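Local coordinates for protein adhesin A (Fusobacterium nucleatum, PDB 3ETZ) that probably mediates attachment of the bacterium to host surfaces, as an adhesin folded into an antiparallel helix-loop-helix hairpin that oligomerises through a leucine chain, at residues A13-A16 with E17-N20; S54-A57 with Q58-A62; E88-M91 with E92-A96; S99-E102 with K103-A106. The protein carries 1 engineered substitution. One frame throughout, in Å; residues are numbered along the deposited sequence.

Interaction 1 of 4, residues A13-A16 with E17-N20; sequences ALDA and EYQN
The carboxylate of Asp-15 and the amide of Gln-19 meet steeply, their planes 73° apart, and a single hydrogen bond joins them: Gln-19 NE2 donates to Asp-15 OD1 over 3.3 Å. The bond is long and fairly straight at the hydrogen, but it meets OD1, on the syn side, 33° out of the carboxylate plane. The same NE2 lies in the plane of the Tyr-18 ring, at its edge, and the backbone oxygen of Asp-15 also sits at an edge of that ring, near its plane. Asp-15 and Gln-19 stand one turn apart on an exposed part of helix 5-63, the long first arm of the antiparallel helical hairpin, where the i to i+4 ladder runs from Ala-13 with Glu-17 to Ala-16 with Asn-20. Within it, Asp-15 O accepts the backbone N of Gln-19 at 3.0 Å, so this one pair of residues is tied through both main chain and side chain. The first torsion of Gln-19 sets CG beside its own backbone N and 3.1 Å from Asp-15 O; a bend at the second (chi2 -61°) then turns the amide back toward Asp-15. Two residues earlier, Glu-17 lays CG against Ala-13 O, again at 3.1 Å. Its carboxylate comes beside Leu-14 on the preceding turn, with OE1 4.0 Å from Leu-14 CD2, and both residues also touch a neighbouring molecule in the crystal.

Interaction 2 of 4, residues S54-A57 with Q58-A62; sequences SQRA and QRLQA
Arg-59 turns its guanidinium back over the preceding turn, where two waters join it to Gln-55 and Arg-56. Water 1 accepts from Gln-55 NE2 at 2.9 Å and from Arg-59 NH1 at 3.0 Å. It thereby bridges two donors that cannot bond to each other, and the amide stands square to the guanidinium. Water 2 does the same for the arginine pair, accepting from Arg-56 NE at 2.8 Å and from Arg-59 NH2 at 3.2 Å. Both waters lie in the plane of the Arg-59 group, at its edge, while CA of Arg-56 lies over one of its faces. The bend at chi3 of Arg-59 (65°) is what curls the group inward. The two arginine charges remain close, Arg-56 NE being 4.6 Å from Arg-59 NH2, and the shared water probably eases their repulsion. Arg-56 NH1 has a further partner in the hydroxyl of Tyr-80 on helix 70-108, and Ser-54 OG is bonded to the carbonyl oxygen of Tyr-50. The carbonyls of Ser-54 to Ala-57 accept from the backbone N of Gln-58 to Gln-61. Gln-58 CG rests 3.1 Å from Ser-54 O. Ala-57 and Leu-60 turn to the partner helix, meeting Tyr-80, so one face is polar and hydrated and the other packed, as in an amphipathic helix of an antiparallel helical hairpin.

Interaction 3 of 4, residues E88-M91 with E92-A96; sequences EAEM and EQQKA
Gln-94 lies back along the helix over Glu-90, its CD 3.9 Å from Glu-90 CG and its amide plane almost perpendicular to the carboxylate, 89° apart. The pair sits one turn apart on helix 70-108, the second arm of an antiparallel helical hairpin, at a place where that arm packs on helix 5-63. Gln-94 reaches this position because CG is turned anti to its own carbonyl carbon, beside the backbone N (chi1 -75°), and the chain then runs out extended. The same turn sets Gln-94 CG 3.4 Å from Glu-90 O. Met-91, the residue after Glu-90, has the buried side chain of the contact. It packs on Leu-43, Asn-46 and Glu-47 of the other arm, while Gln-94 meets Ala-42 there, so these two residues mark the side of the helix turned to the hairpin interface. On the more exposed flank the spacing is looser: the carboxylates of Glu-88 and Glu-92 stay apart, OE2 of the former 6.2 Å from OE1 of the latter, a distance that should leave their like charges only mildly opposed. Elsewhere methylenes pad the carbonyls of the preceding turn. Glu-92 CB is 3.4 Å from Glu-88 O, and Gln-93 CG is 3.5 Å from Ala-89 O. Lys-95 uses its extended aliphatic stem in the same way, CG resting 3.4 Å from Met-91 O. The backbone N of Gln-94 donates to Glu-90 O over 3.0 Å, and this donor lies in the carbonyl plane.

Interaction 4 of 4, residues S99-E102 with K103-A106; sequences SDFE and KIQA
Phe-101 and Gln-105 form the tight half of this contact. CB of Gln-105 lies over one face of the ring; the amide swings out past the rim, NE2 only 3.3 Å from Phe-101 CE2, its plane 49° from the ring. Ile-104 supplies the apolar neighbour, its CG2 4.1 Å from Phe-101 CD1 and 3.2 Å from Phe-101 O. With CG anti to the backbone N (chi1 180°), the ring is directed to the interface between the two arms, where it meets the ring of Phe-29 and packs on Arg-33 and Ala-36 of helix 5-63. This is the inward face of an amphipathic helix in an antiparallel hairpin, consistent with the predicted coiled coil. Asp-100 and Lys-103 lie on the exposed side, where packing thins: despite opposite charges, OD1 of Asp-100 and NZ of Lys-103 stay 5.9 Å apart. The lysine's CB and CG lie by Ser-99 O, which also accepts the backbone N of Lys-103. Glu-102 instead sends OE2 to a salt bridge with Arg-40 of the other arm. The backbone also loosens toward the end of helix 70-108: the bond from Ala-106 N to Glu-102 O, though 2.9 Å long, is weak and bent (127°), and the same N-H also reaches Lys-103 O at 2.8 Å.

Along the chain the four contacts come in order. Interactions 1 and 2 both lie on helix 5-63, with centres 61 Å apart on opposite sides of the chain's centre. Interactions 3 and 4 follow on the second helix, 70-108. The centres of interactions 3 and 4 are 16 Å apart. Because the two helices run antiparallel, interaction 2 comes back within about 8 Å of interaction 3, nearest atom to nearest atom, while interactions 1 and 4 keep about 16 Å between nearest atoms. The exposed contact at 13-20 belongs to the long first arm, whereas the other three also face the opposite arm. Such an elongated hairpin, with local side-chain pairs along its length, is consistent with an adhesin that oligomerises.

Interaction 1 of 4, residues A13-A16 with E17-N20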
# COMPACT_ATOMS: atom_id res chain seq x y z
N ALA A 13 37.36 -11.86 10.06
CA ALA A 13 36.65 -10.61 9.83
C ALA A 13 35.58 -10.80 8.74
O ALA A 13 34.48 -10.27 8.85
CB ALA A 13 37.61 -9.50 9.40
N LEU A 14 35.91 -11.54 7.69
CA LEU A 14 34.93 -11.77 6.63
C LEU A 14 33.73 -12.52 7.20
O LEU A 14 32.59 -12.22 6.87
CB LEU A 14 35.56 -12.55 5.47
CG LEU A 14 36.47 -11.70 4.57
CD1 LEU A 14 37.13 -12.56 3.51
CD2 LEU A 14 35.65 -10.59 3.92
N ASP A 15 33.97 -13.45 8.11
CA ASP A 15 32.88 -14.19 8.70
C ASP A 15 31.95 -13.32 9.54
O ASP A 15 30.73 -13.51 9.55
CB ASP A 15 33.41 -15.31 9.56
CG ASP A 15 32.30 -16.19 10.09
OD1 ASP A 15 31.55 -16.77 9.29
OD2 ASP A 15 32.17 -16.29 11.32
N ALA A 16 32.53 -12.38 10.29
CA ALA A 16 31.72 -11.49 11.11
C ALA A 16 30.88 -10.57 10.19
O ALA A 16 29.71 -10.32 10.46
CB ALA A 16 32.62 -10.65 12.04
N GLU A 17 31.48 -10.11 9.10
CA GLU A 17 30.78 -9.25 8.15
C GLU A 17 29.64 -9.99 7.48
O GLU A 17 28.55 -9.46 7.31
CB GLU A 17 31.74 -8.73 7.08
CG GLU A 17 32.92 -7.93 7.66
CD GLU A 17 33.70 -7.17 6.58
OE1 GLU A 17 33.58 -7.51 5.38
OE2 GLU A 17 34.45 -6.23 6.95
N TYR A 18 29.91 -11.23 7.10
CA TYR A 18 28.91 -12.07 6.47
C TYR A 18 27.73 -12.35 7.42
O TYR A 18 26.57 -12.23 7.04
CB TYR A 18 29.57 -13.39 6.03
CG TYR A 18 28.58 -14.47 5.69
CD1 TYR A 18 28.25 -15.45 6.63
CD2 TYR A 18 28.00 -14.54 4.44
CE1 TYR A 18 27.36 -16.48 6.32
CE2 TYR A 18 27.10 -15.56 4.10
CZ TYR A 18 26.79 -16.52 5.05
OH TYR A 18 25.91 -17.52 4.75
N GLN A 19 28.02 -12.71 8.67
CA GLN A 19 26.93 -13.01 9.60
C GLN A 19 26.05 -11.79 9.84
O GLN A 19 24.83 -11.91 9.99
CB GLN A 19 27.45 -13.48 10.98
CG GLN A 19 28.30 -14.75 10.99
CD GLN A 19 27.58 -15.98 10.47
OE1 GLN A 19 26.35 -16.03 10.44
NE2 GLN A 19 28.35 -16.99 10.08
N ASN A 20 26.66 -10.62 9.93
CA ASN A 20 25.89 -9.40 10.14
C ASN A 20 25.07 -9.10 8.90
O ASN A 20 23.89 -8.77 9.00
CB ASN A 20 26.82 -8.22 10.45
CG ASN A 20 26.05 -6.91 10.61
OD1 ASN A 20 26.22 -5.97 9.83
ND2 ASN A 20 25.18 -6.87 11.61

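Interaction 2 of 4, residues S54-A57 with Q58-A62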
# COMPACT_ATOMS: atom_id res chain seq x y z
N SER A 54 -18.61 5.49 -3.44
CA SER A 54 -18.87 5.61 -4.86
C SER A 54 -20.38 5.49 -5.06
O SER A 54 -20.96 6.16 -5.89
CB SER A 54 -18.16 4.50 -5.64
OG SER A 54 -16.76 4.69 -5.59
N GLN A 55 -21.02 4.63 -4.29
CA GLN A 55 -22.47 4.46 -4.42
C GLN A 55 -23.14 5.78 -4.02
O GLN A 55 -24.05 6.29 -4.68
CB GLN A 55 -22.95 3.33 -3.51
CG GLN A 55 -24.45 3.05 -3.68
CD GLN A 55 -24.98 2.09 -2.64
OE1 GLN A 55 -24.27 1.21 -2.17
NE2 GLN A 55 -26.26 2.26 -2.27
N ARG A 56 -22.65 6.35 -2.93
CA ARG A 56 -23.19 7.62 -2.46
C ARG A 56 -23.03 8.74 -3.48
O ARG A 56 -23.98 9.48 -3.76
CB ARG A 56 -22.51 8.02 -1.14
CG ARG A 56 -23.05 9.32 -0.56
CD ARG A 56 -22.37 9.64 0.78
NE ARG A 56 -22.78 8.73 1.84
CZ ARG A 56 -22.39 8.84 3.11
NH1 ARG A 56 -21.57 9.83 3.46
NH2 ARG A 56 -22.82 7.99 4.03
N ALA A 57 -21.83 8.89 -4.04
CA ALA A 57 -21.58 9.95 -5.02
C ALA A 57 -22.42 9.77 -6.27
O ALA A 57 -22.93 10.76 -6.83
CB ALA A 57 -20.08 10.00 -5.41
N GLN A 58 -22.55 8.53 -6.72
CA GLN A 58 -23.35 8.25 -7.91
C GLN A 58 -24.83 8.60 -7.68
O GLN A 58 -25.47 9.17 -8.56
CB GLN A 58 -23.17 6.78 -8.28
CG GLN A 58 -21.74 6.54 -8.88
CD GLN A 58 -21.39 5.09 -9.08
OE1 GLN A 58 -22.27 4.24 -9.18
NE2 GLN A 58 -20.10 4.80 -9.16
N ARG A 59 -25.35 8.29 -6.50
CA ARG A 59 -26.73 8.60 -6.19
C ARG A 59 -26.92 10.11 -6.11
O ARG A 59 -27.89 10.64 -6.64
CB ARG A 59 -27.15 7.96 -4.87
CG ARG A 59 -28.61 8.29 -4.45
CD ARG A 59 -29.01 7.50 -3.19
NE ARG A 59 -28.22 7.88 -2.02
CZ ARG A 59 -27.31 7.11 -1.43
NH1 ARG A 59 -27.06 5.89 -1.91
NH2 ARG A 59 -26.64 7.55 -0.37
N LEU A 60 -25.99 10.81 -5.46
CA LEU A 60 -26.10 12.26 -5.35
C LEU A 60 -26.19 12.84 -6.76
O LEU A 60 -27.03 13.72 -7.01
CB LEU A 60 -24.88 12.86 -4.64
CG LEU A 60 -24.75 12.54 -3.14
CD1 LEU A 60 -23.36 12.98 -2.60
CD2 LEU A 60 -25.86 13.25 -2.39
N GLN A 61 -25.35 12.34 -7.66
CA GLN A 61 -25.33 12.86 -9.03
C GLN A 61 -26.63 12.59 -9.76
O GLN A 61 -27.18 13.48 -10.38
CB GLN A 61 -24.16 12.26 -9.84
CG GLN A 61 -23.94 12.94 -11.21
CD GLN A 61 -23.61 14.44 -11.09
OE1 GLN A 61 -22.55 14.82 -10.57
NE2 GLN A 61 -24.53 15.29 -11.54
N ALA A 62 -27.12 11.36 -9.68
CA ALA A 62 -28.33 10.96 -10.36
C ALA A 62 -29.57 11.68 -9.83
O ALA A 62 -30.50 11.97 -10.58
CB ALA A 62 -28.53 9.45 -10.26
O HOH W 1 -27.81 3.97 -4.10
O HOH W 2 -24.30 6.44 1.47

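Interaction 3 of 4, residues E88-M91 with E92-A96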
# COMPACT_ATOMS: atom_id res chain seq x y z
N GLU A 88 -8.45 6.40 -4.64
CA GLU A 88 -8.05 5.45 -5.68
C GLU A 88 -6.50 5.43 -5.79
O GLU A 88 -5.89 4.39 -5.99
CB GLU A 88 -8.69 5.87 -7.00
CG GLU A 88 -8.45 4.97 -8.16
CD GLU A 88 -9.47 5.19 -9.27
OE1 GLU A 88 -9.90 6.37 -9.44
OE2 GLU A 88 -9.83 4.19 -9.97
N ALA A 89 -5.89 6.60 -5.68
CA ALA A 89 -4.43 6.67 -5.73
C ALA A 89 -3.85 6.01 -4.48
O ALA A 89 -2.85 5.29 -4.58
CB ALA A 89 -3.96 8.15 -5.87
N GLU A 90 -4.47 6.21 -3.32
CA GLU A 90 -3.96 5.55 -2.10
C GLU A 90 -4.02 4.02 -2.30
O GLU A 90 -3.04 3.30 -2.02
CB GLU A 90 -4.83 5.94 -0.89
CG GLU A 90 -4.47 5.25 0.44
CD GLU A 90 -5.25 5.80 1.63
OE1 GLU A 90 -5.57 7.00 1.62
OE2 GLU A 90 -5.54 5.05 2.57
N MET A 91 -5.16 3.50 -2.78
CA MET A 91 -5.28 2.05 -2.98
C MET A 91 -4.31 1.50 -4.02
O MET A 91 -3.80 0.39 -3.88
CB MET A 91 -6.73 1.69 -3.35
CG MET A 91 -7.71 1.96 -2.20
SD MET A 91 -9.42 1.54 -2.67
CE MET A 91 -9.28 0.05 -3.06
N GLU A 92 -4.06 2.28 -5.07
CA GLU A 92 -3.10 1.87 -6.10
C GLU A 92 -1.69 1.72 -5.47
O GLU A 92 -0.95 0.78 -5.78
CB GLU A 92 -3.07 2.94 -7.21
CG GLU A 92 -2.20 2.62 -8.41
CD GLU A 92 -2.44 3.58 -9.57
OE1 GLU A 92 -3.62 3.86 -9.91
OE2 GLU A 92 -1.45 4.05 -10.17
N GLN A 93 -1.31 2.66 -4.61
CA GLN A 93 -0.00 2.59 -3.97
C GLN A 93 0.05 1.40 -3.01
O GLN A 93 1.09 0.75 -2.88
CB GLN A 93 0.29 3.90 -3.21
CG GLN A 93 0.61 5.08 -4.14
CD GLN A 93 1.72 4.75 -5.15
OE1 GLN A 93 2.79 4.28 -4.79
NE2 GLN A 93 1.44 5.00 -6.43
N GLN A 94 -1.06 1.11 -2.33
CA GLN A 94 -1.12 -0.03 -1.43
C GLN A 94 -0.97 -1.34 -2.22
O GLN A 94 -0.27 -2.26 -1.78
CB GLN A 94 -2.43 -0.01 -0.62
CG GLN A 94 -2.37 1.05 0.50
CD GLN A 94 -3.72 1.44 1.07
OE1 GLN A 94 -4.79 1.14 0.51
NE2 GLN A 94 -3.68 2.15 2.18
N LYS A 95 -1.63 -1.43 -3.37
CA LYS A 95 -1.49 -2.64 -4.19
C LYS A 95 -0.06 -2.76 -4.71
O LYS A 95 0.46 -3.86 -4.83
CB LYS A 95 -2.45 -2.65 -5.38
CG LYS A 95 -3.91 -2.87 -4.99
CD LYS A 95 -4.83 -2.85 -6.20
CE LYS A 95 -6.28 -3.18 -5.80
NZ LYS A 95 -7.22 -2.87 -6.93
N ALA A 96 0.57 -1.62 -5.01
CA ALA A 96 1.96 -1.63 -5.50
C ALA A 96 2.93 -2.18 -4.44
O ALA A 96 3.90 -2.86 -4.77
CB ALA A 96 2.41 -0.20 -5.93

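Interaction 4 of 4, residues S99-E102 with K103-A106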
# COMPACT_ATOMS: atom_id res chain seq x y z
N SER A 99 2.18 -5.95 -4.29
CA SER A 99 2.69 -6.50 -5.54
C SER A 99 4.22 -6.61 -5.52
O SER A 99 4.80 -7.64 -5.87
CB SER A 99 2.25 -5.60 -6.69
OG SER A 99 2.84 -6.02 -7.89
N ASP A 100 4.89 -5.54 -5.12
CA ASP A 100 6.34 -5.59 -5.05
C ASP A 100 6.81 -6.67 -4.09
O ASP A 100 7.77 -7.38 -4.39
CB ASP A 100 6.90 -4.24 -4.64
CG ASP A 100 6.70 -3.19 -5.71
OD1 ASP A 100 6.50 -3.58 -6.88
OD2 ASP A 100 6.77 -1.98 -5.38
N PHE A 101 6.14 -6.84 -2.95
CA PHE A 101 6.58 -7.86 -2.01
C PHE A 101 6.35 -9.29 -2.52
O PHE A 101 7.14 -10.19 -2.20
CB PHE A 101 5.90 -7.72 -0.65
CG PHE A 101 6.35 -8.76 0.34
CD1 PHE A 101 7.62 -8.71 0.90
CD2 PHE A 101 5.53 -9.85 0.63
CE1 PHE A 101 8.07 -9.73 1.75
CE2 PHE A 101 5.97 -10.88 1.48
CZ PHE A 101 7.26 -10.81 2.04
N GLU A 102 5.28 -9.50 -3.29
CA GLU A 102 5.03 -10.84 -3.81
C GLU A 102 6.11 -11.16 -4.84
O GLU A 102 6.67 -12.25 -4.84
CB GLU A 102 3.63 -10.95 -4.44
CG GLU A 102 2.50 -10.79 -3.43
CD GLU A 102 1.11 -10.92 -4.04
OE1 GLU A 102 0.92 -10.53 -5.22
OE2 GLU A 102 0.19 -11.40 -3.33
N LYS A 103 6.42 -10.19 -5.70
CA LYS A 103 7.46 -10.40 -6.71
C LYS A 103 8.81 -10.73 -6.05
O LYS A 103 9.39 -11.78 -6.34
CB LYS A 103 7.62 -9.16 -7.61
CG LYS A 103 6.43 -8.90 -8.55
CD LYS A 103 6.70 -7.73 -9.50
CE LYS A 103 7.84 -8.05 -10.48
NZ LYS A 103 8.21 -6.91 -11.39
N ILE A 104 9.29 -9.87 -5.15
CA ILE A 104 10.57 -10.13 -4.50
C ILE A 104 10.53 -11.48 -3.77
O ILE A 104 11.53 -12.20 -3.73
CB ILE A 104 10.99 -8.98 -3.52
CG1 ILE A 104 12.44 -9.17 -3.07
CG2 ILE A 104 10.12 -8.99 -2.28
CD1 ILE A 104 13.03 -8.00 -2.27
N GLN A 105 9.37 -11.83 -3.23
CA GLN A 105 9.18 -13.09 -2.52
C GLN A 105 9.31 -14.27 -3.48
O GLN A 105 9.67 -15.38 -3.09
CB GLN A 105 7.80 -13.10 -1.88
CG GLN A 105 7.54 -14.23 -0.91
CD GLN A 105 6.21 -14.06 -0.20
OE1 GLN A 105 5.96 -14.69 0.82
NE2 GLN A 105 5.35 -13.20 -0.74
N ALA A 106 9.02 -14.01 -4.76
CA ALA A 106 9.13 -15.04 -5.78
C ALA A 106 10.58 -15.19 -6.20
O ALA A 106 11.11 -16.30 -6.24
CB ALA A 106 8.27 -14.67 -6.99